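Local structure of ketosynthase (Streptomyces sp. MSC090213JE08, 6KXD) at residues Asp85-Ala91 with His156-Ala160; Val255-Val259 with Thr270-Arg274; Ala290-Ala294 with Pro320-Leu324. The protein is probably the chain length factor subunit of the ishigamide ketosynthase/chain length factor pair, part of a highly reducing type II polyketide synthase. All coordinates share one frame; numbering follows the deposited sequence.

Contact 1 of 3, residues Asp85-Ala91 with His156-Ala160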
loop_
_atom_site.group_PDB
_atom_site.type_symbol
_atom_site.label_atom_id
_atom_site.label_comp_id
_atom_site.label_asym_id
_atom_site.label_seq_id
_atom_site.Cartn_x
_atom_site.Cartn_y
_atom_site.Cartn_z
ATOM N N ASP B 85 11.549 10.229 10.562
ATOM C CA ASP B 85 11.333 10.895 9.291
ATOM C C ASP B 85 10.178 11.888 9.429
ATOM O O ASP B 85 9.211 11.716 10.192
ATOM C CB ASP B 85 11.051 9.886 8.185
ATOM C CG ASP B 85 9.818 9.065 8.496
ATOM O OD1 ASP B 85 9.786 8.411 9.553
ATOM O OD2 ASP B 85 8.859 9.125 7.688
ATOM N N ARG B 86 10.239 12.926 8.613
ATOM C CA ARG B 86 9.302 13.978 8.664
ATOM C C ARG B 86 7.905 13.438 8.312
ATOM O O ARG B 86 6.949 13.876 8.891
ATOM C CB ARG B 86 9.783 15.085 7.748
ATOM C CG ARG B 86 8.940 16.339 7.777
ATOM C CD ARG B 86 9.667 17.346 6.923
ATOM N NE ARG B 86 8.991 18.609 6.891
ATOM C CZ ARG B 86 9.113 19.554 7.807
ATOM N NH1 ARG B 86 9.932 19.373 8.832
ATOM N NH2 ARG B 86 8.401 20.663 7.706
ATOM N N LEU B 87 7.818 12.475 7.391
ATOM C CA LEU B 87 6.546 11.951 6.943
ATOM C C LEU B 87 5.816 11.367 8.148
ATOM O O LEU B 87 4.677 11.763 8.477
ATOM C CB LEU B 87 6.756 10.896 5.861
ATOM C CG LEU B 87 5.486 10.158 5.447
ATOM C CD1 LEU B 87 4.497 11.140 4.822
ATOM C CD2 LEU B 87 5.815 9.033 4.496
ATOM N N THR B 88 6.534 10.516 8.876
ATOM C CA THR B 88 5.976 9.918 10.054
ATOM C C THR B 88 5.586 11.005 11.036
ATOM O O THR B 88 4.490 10.919 11.652
ATOM C CB THR B 88 6.912 8.914 10.716
ATOM O OG1 THR B 88 7.056 7.759 9.892
ATOM C CG2 THR B 88 6.401 8.488 12.082
ATOM N N ALA B 89 6.461 11.975 11.225
ATOM C CA ALA B 89 6.196 13.031 12.203
ATOM C C ALA B 89 4.914 13.769 11.843
ATOM O O ALA B 89 4.080 14.045 12.703
ATOM C CB ALA B 89 7.353 13.985 12.277
ATOM N N LEU B 90 4.752 14.077 10.558
ATOM C CA LEU B 90 3.556 14.799 10.167
ATOM C C LEU B 90 2.296 13.994 10.458
ATOM O O LEU B 90 1.261 14.564 10.875
ATOM C CB LEU B 90 3.627 15.078 8.677
ATOM C CG LEU B 90 4.660 16.124 8.291
ATOM C CD1 LEU B 90 4.866 16.015 6.800
ATOM C CD2 LEU B 90 4.247 17.507 8.709
ATOM N N ALA B 91 2.341 12.697 10.140
ATOM C CA ALA B 91 1.241 11.789 10.366
ATOM C C ALA B 91 0.933 11.749 11.855
ATOM O O ALA B 91 -0.252 11.746 12.257
ATOM C CB ALA B 91 1.540 10.405 9.876
ATOM N N HIS B 156 5.609 2.794 7.685
ATOM C CA HIS B 156 6.033 3.188 9.005
ATOM C C HIS B 156 5.112 4.254 9.619
ATOM O O HIS B 156 4.825 4.151 10.809
ATOM C CB HIS B 156 7.443 3.729 9.045
ATOM C CG HIS B 156 7.842 4.011 10.447
ATOM N ND1 HIS B 156 7.775 5.276 10.998
ATOM C CD2 HIS B 156 8.230 3.171 11.440
ATOM C CE1 HIS B 156 8.168 5.195 12.278
ATOM N NE2 HIS B 156 8.462 3.954 12.554
ATOM N N ALA B 157 4.703 5.271 8.855
ATOM C CA ALA B 157 3.828 6.316 9.436
ATOM C C ALA B 157 2.530 5.698 9.986
ATOM O O ALA B 157 2.107 6.011 11.135
ATOM C CB ALA B 157 3.563 7.440 8.449
ATOM N N ALA B 158 1.893 4.775 9.241
ATOM C CA ALA B 158 0.647 4.202 9.647
ATOM C C ALA B 158 0.868 3.365 10.922
ATOM O O ALA B 158 0.085 3.433 11.850
ATOM C CB ALA B 158 0.040 3.419 8.506
ATOM N N GLY B 159 1.944 2.581 10.914
ATOM C CA GLY B 159 2.358 1.729 12.021
ATOM C C GLY B 159 2.693 2.540 13.257
ATOM O O GLY B 159 2.303 2.159 14.381
ATOM N N ALA B 160 3.431 3.638 13.063
ATOM C CA ALA B 160 3.787 4.553 14.158
ATOM C C ALA B 160 2.522 5.134 14.797
ATOM O O ALA B 160 2.459 5.313 16.037
ATOM C CB ALA B 160 4.689 5.665 13.719
#

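Contact 2 of 3, residues Val255-Val259 with Thr270-Arg274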
loop_
_atom_site.group_PDB
_atom_site.type_symbol
_atom_site.label_atom_id
_atom_site.label_comp_id
_atom_site.label_asym_id
_atom_site.label_seq_id
_atom_site.Cartn_x
_atom_site.Cartn_y
_atom_site.Cartn_z
ATOM N N VAL B 255 -16.950 7.014 -3.948
ATOM C CA VAL B 255 -15.570 7.198 -4.354
ATOM C C VAL B 255 -15.370 6.310 -5.563
ATOM O O VAL B 255 -15.615 5.100 -5.531
ATOM C CB VAL B 255 -14.577 6.830 -3.241
ATOM C CG1 VAL B 255 -13.144 6.947 -3.735
ATOM C CG2 VAL B 255 -14.794 7.654 -2.008
ATOM N N GLU B 256 -14.971 6.943 -6.661
ATOM C CA GLU B 256 -14.794 6.256 -7.869
ATOM C C GLU B 256 -13.389 6.575 -8.377
ATOM O O GLU B 256 -12.819 7.639 -8.089
ATOM C CB GLU B 256 -15.868 6.654 -8.894
ATOM C CG GLU B 256 -17.258 6.140 -8.552
ATOM C CD GLU B 256 -17.422 4.619 -8.508
ATOM O OE1 GLU B 256 -18.057 4.120 -7.555
ATOM O OE2 GLU B 256 -16.926 3.954 -9.435
ATOM N N THR B 257 -12.871 5.615 -9.127
ATOM C CA THR B 257 -11.536 5.692 -9.638
ATOM C C THR B 257 -11.500 5.142 -11.049
ATOM O O THR B 257 -12.311 4.301 -11.442
ATOM C CB THR B 257 -10.546 4.855 -8.819
ATOM O OG1 THR B 257 -11.042 3.524 -8.881
ATOM C CG2 THR B 257 -10.406 5.248 -7.367
ATOM N N ARG B 258 -10.501 5.628 -11.778
ATOM C CA ARG B 258 -10.222 5.166 -13.093
ATOM C C ARG B 258 -8.717 5.258 -13.326
ATOM O O ARG B 258 -8.018 5.950 -12.589
ATOM C CB ARG B 258 -10.950 6.050 -14.102
ATOM C CG ARG B 258 -12.433 5.743 -14.213
ATOM C CD ARG B 258 -12.988 6.571 -15.343
ATOM N NE ARG B 258 -12.469 6.263 -16.653
ATOM C CZ ARG B 258 -13.044 5.417 -17.502
ATOM N NH1 ARG B 258 -13.944 4.559 -17.062
ATOM N NH2 ARG B 258 -12.713 5.437 -18.783
ATOM N N VAL B 259 -8.246 4.547 -14.344
ATOM C CA VAL B 259 -6.930 4.744 -14.795
ATOM C C VAL B 259 -7.012 5.351 -16.187
ATOM O O VAL B 259 -7.783 4.866 -17.011
ATOM C CB VAL B 259 -6.092 3.455 -14.762
ATOM C CG1 VAL B 259 -4.697 3.683 -15.363
ATOM C CG2 VAL B 259 -6.001 2.871 -13.361
ATOM N N THR B 270 -13.700 13.327 -16.334
ATOM C CA THR B 270 -15.135 13.427 -16.679
ATOM C C THR B 270 -15.861 12.115 -16.411
ATOM O O THR B 270 -16.878 12.128 -15.725
ATOM C CB THR B 270 -15.337 13.901 -18.121
ATOM O OG1 THR B 270 -14.704 15.177 -18.208
ATOM C CG2 THR B 270 -16.804 13.951 -18.499
ATOM N N ALA B 271 -15.305 10.990 -16.864
ATOM C CA ALA B 271 -15.956 9.722 -16.731
ATOM C C ALA B 271 -16.019 9.329 -15.265
ATOM O O ALA B 271 -17.014 8.832 -14.794
ATOM C CB ALA B 271 -15.261 8.651 -17.537
ATOM N N CYS B 272 -14.907 9.555 -14.560
ATOM C CA CYS B 272 -14.826 9.221 -13.181
ATOM C C CYS B 272 -15.844 10.008 -12.344
ATOM O O CYS B 272 -16.547 9.432 -11.530
ATOM C CB CYS B 272 -13.415 9.507 -12.688
ATOM S SG CYS B 272 -13.099 8.659 -11.126
ATOM N N ALA B 273 -15.921 11.321 -12.579
ATOM C CA ALA B 273 -16.812 12.226 -11.847
ATOM C C ALA B 273 -18.264 11.842 -12.145
ATOM O O ALA B 273 -19.086 11.719 -11.259
ATOM C CB ALA B 273 -16.532 13.648 -12.206
ATOM N N ARG B 274 -18.556 11.567 -13.412
ATOM C CA ARG B 274 -19.968 11.259 -13.761
ATOM C C ARG B 274 -20.411 9.966 -13.093
ATOM O O ARG B 274 -21.534 9.888 -12.554
ATOM C CB ARG B 274 -20.151 11.155 -15.275
ATOM C CG ARG B 274 -20.171 12.525 -15.912
ATOM C CD ARG B 274 -20.680 12.500 -17.341
ATOM N NE ARG B 274 -20.448 13.815 -17.913
ATOM C CZ ARG B 274 -21.128 14.926 -17.624
ATOM N NH1 ARG B 274 -22.263 14.893 -16.942
ATOM N NH2 ARG B 274 -20.655 16.087 -18.038
#

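Contact 3 of 3, residues Ala290-Ala294 with Pro320-Leu324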
loop_
_atom_site.group_PDB
_atom_site.type_symbol
_atom_site.label_atom_id
_atom_site.label_comp_id
_atom_site.label_asym_id
_atom_site.label_seq_id
_atom_site.Cartn_x
_atom_site.Cartn_y
_atom_site.Cartn_z
ATOM N N ALA B 290 -16.659 21.998 -5.563
ATOM C CA ALA B 290 -15.845 21.087 -6.321
ATOM C C ALA B 290 -14.389 21.513 -6.175
ATOM O O ALA B 290 -14.033 22.649 -6.459
ATOM C CB ALA B 290 -16.251 21.088 -7.766
ATOM N N VAL B 291 -13.550 20.563 -5.747
ATOM C CA VAL B 291 -12.182 20.833 -5.391
ATOM C C VAL B 291 -11.293 19.877 -6.163
ATOM O O VAL B 291 -11.143 18.723 -5.805
ATOM C CB VAL B 291 -11.937 20.735 -3.880
ATOM C CG1 VAL B 291 -10.519 21.126 -3.586
ATOM C CG2 VAL B 291 -12.905 21.616 -3.090
ATOM N N PRO B 292 -10.723 20.370 -7.285
ATOM C CA PRO B 292 -9.746 19.628 -8.069
ATOM C C PRO B 292 -8.407 19.655 -7.340
ATOM O O PRO B 292 -8.221 20.511 -6.504
ATOM C CB PRO B 292 -9.662 20.396 -9.406
ATOM C CG PRO B 292 -10.283 21.735 -9.144
ATOM C CD PRO B 292 -11.057 21.676 -7.843
ATOM N N CYS B 293 -7.471 18.782 -7.719
ATOM C CA CYS B 293 -6.198 18.752 -7.021
ATOM C C CYS B 293 -5.269 19.867 -7.518
ATOM O O CYS B 293 -4.284 20.176 -6.887
ATOM C CB CYS B 293 -5.509 17.399 -7.141
ATOM S SG CYS B 293 -5.025 16.968 -8.832
ATOM N N ALA B 294 -5.550 20.385 -8.701
ATOM C CA ALA B 294 -4.786 21.526 -9.262
ATOM C C ALA B 294 -3.306 21.137 -9.493
ATOM O O ALA B 294 -2.427 21.971 -9.342
ATOM C CB ALA B 294 -4.913 22.696 -8.332
ATOM N N PRO B 320 -11.085 28.038 -2.159
ATOM C CA PRO B 320 -9.864 28.491 -2.836
ATOM C C PRO B 320 -9.070 27.363 -3.503
ATOM O O PRO B 320 -9.157 26.206 -3.080
ATOM C CB PRO B 320 -9.084 29.156 -1.697
ATOM C CG PRO B 320 -10.170 29.602 -0.729
ATOM C CD PRO B 320 -11.158 28.453 -0.749
ATOM N N SER B 321 -8.314 27.709 -4.544
ATOM C CA SER B 321 -7.506 26.741 -5.288
ATOM C C SER B 321 -6.572 26.035 -4.303
ATOM O O SER B 321 -6.045 26.669 -3.429
ATOM C CB SER B 321 -6.694 27.338 -6.396
ATOM O OG SER B 321 -5.958 26.304 -7.053
ATOM N N MET B 322 -6.408 24.728 -4.494
ATOM C CA MET B 322 -5.399 23.925 -3.800
ATOM C C MET B 322 -3.997 24.373 -4.213
ATOM O O MET B 322 -3.060 24.111 -3.489
ATOM C CB MET B 322 -5.540 22.435 -4.119
ATOM C CG MET B 322 -6.778 21.813 -3.528
ATOM S SD MET B 322 -6.776 21.926 -1.722
ATOM C CE MET B 322 -7.909 23.280 -1.445
ATOM N N GLU B 323 -3.857 25.091 -5.336
ATOM C CA GLU B 323 -2.543 25.677 -5.749
ATOM C C GLU B 323 -1.911 26.530 -4.644
ATOM O O GLU B 323 -0.734 26.647 -4.595
ATOM C CB GLU B 323 -2.685 26.579 -6.979
ATOM C CG GLU B 323 -2.562 25.830 -8.278
ATOM C CD GLU B 323 -2.941 26.661 -9.490
ATOM O OE1 GLU B 323 -3.006 26.078 -10.593
ATOM O OE2 GLU B 323 -3.185 27.879 -9.322
ATOM N N LEU B 324 -2.696 27.091 -3.727
ATOM C CA LEU B 324 -2.151 27.934 -2.685
ATOM C C LEU B 324 -1.222 27.135 -1.747
ATOM O O LEU B 324 -0.415 27.737 -1.049
ATOM C CB LEU B 324 -3.319 28.520 -1.891
ATOM C CG LEU B 324 -4.182 29.539 -2.639
ATOM C CD1 LEU B 324 -5.519 29.731 -1.931
ATOM C CD2 LEU B 324 -3.460 30.875 -2.753
HETATM O O HOH W 1 -8.200 23.265 -6.272
#

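Contact 1 of 3, residues Asp85-Ala91 with His156-Ala160
Thr88 holds OG1 beside its own backbone N (chi1 -69°), while His156 swings its imidazole anti to the backbone N (chi1 -176°), and these two rotations bring hydroxyl and ring together. His156 ND1 donates to Thr88 OG1 at 2.8 Å, with the oxygen lying in the ring plane. The same hydroxyl donates to Asp85, its OG1 reaching the syn lone pair of Asp85 OD1 at 2.8 Å, so OG1 acts as acceptor on one side and donor on the other. Asp85 is the N-cap of helix 86-99: its OD2 takes the N-H of Thr88 at 3.0 Å from above the carboxylate plane. Around this polar line, in the N-terminal half of the thiolase-type fold, the axes of 86-91 and 156-160 come within 8.6 Å, their directions 38° apart. Small residues permit that approach: Ala91 CB rests against Ala157 CB at 3.9 Å, and Thr88 CG2 meets Ala160 CB at 3.7 Å. Thr88 OG1 also sits 3.6 Å from Ala157 CA. Beyond the contact, the His156 ring meets Phe151 and packs on Pro269 of the partner chain, while Ala157 continues onto Leu118 of strand 114-119.

Contact 2 of 3, residues Val255-Val259 with Thr270-Arg274
Strand 250-259 and helix 265-280 follow each other in the second half of the chain, and the helix folds back alongside the strand, bringing Ala271 and Cys272 against Glu256 and Arg258. The axes of 255-259 and 270-274 run nearly antiparallel, at 158°, and approach to 7.6 Å. Cys272 comes in between the two long side chains: its SG reaches the backbone of the strand, 3.2 Å from Glu256 O and 3.6 Å from Thr257 N. In the thiolase-type fold such a helix covers the outer face of its sheet, and here Cys272 also packs on Val366 and Val368 of the adjacent antiparallel strand 365-373. On the other face Thr257 turns to Leu183 of helix 180-193. Arg258 reaches out from the strand toward the helix and then bends at its third torsion (chi3 64°), which lays the guanidinium over Ala271. The methyl CB sits over one face of that group, offset toward the rim, 3.8 Å from NE. Nearer the backbone, Arg258 CD lies 3.6 Å from Cys272 N. With an alanine in place of Arg258, Ala271 CB would probably lose its cover and a gap would open beside Cys272 CB. Arg258 also packs on Pro159 of the partner chain.

Contact 3 of 3, residues Ala290-Ala294 with Pro320-Leu324
Two peptide carbonyls present their oxygens to Met322: Pro292 O stands 3.6 Å from Met322 CG, and Cys293 O stands 3.8 Å from Met322 CB. They belong to the chain leaving strand 287-291, a parallel neighbour of strand 354-360 in the second half of the thiolase-type fold. Segment 320-324 lies in the loop that precedes helix 332-344. Met322 fills the join. It bends at both chi2 (-61°) and chi3 (102°), folding back so that CG and CE both face the branch CG1 of Val291, with Val291 CG1 to Met322 CG at 3.8 Å. The two side chains cross at about a right angle, and Met322 continues onto Ala339 of helix 332-344. Ala294 takes a left-handed backbone conformation, and its methyl points to the other segment, with CB 3.9 Å from Glu323 CG and close to Ser321 OG as well. Val291 O accepts from Gln336 NE2, and Cys293 N donates to Glu303 OE2. Toward the loop, the polar bridge is a water, which donates to Pro292 O at 2.8 Å and accepts from Met322 N at 2.9 Å. This satisfies a backbone N-H at the start of the 3-10 segment. Ser321, just before that segment, makes an ST turn: its OG, anti to its own backbone N (chi1 -180°), accepts from Glu323 N at 3.0 Å.

The three contacts follow one another along the chain. Contact 1 lies in the N-terminal half, its centre about 30 Å from that of contact 2 and about 25 Å from that of contact 3, across the chain's centre from both. Contacts 2 and 3 have nearest atoms about 9 Å apart and are related through the chain, since helix 265-280 is followed by strand 287-291, and both reach the same sheet. Contacts 1 and 2 touch the partner chain; contact 3 does not. In catalytic ketosynthases the loops matching contact 3 carry two active-site histidines, one probably at the position of Ala294 and the other just past 320-324; their absence here is consistent with a chain length factor.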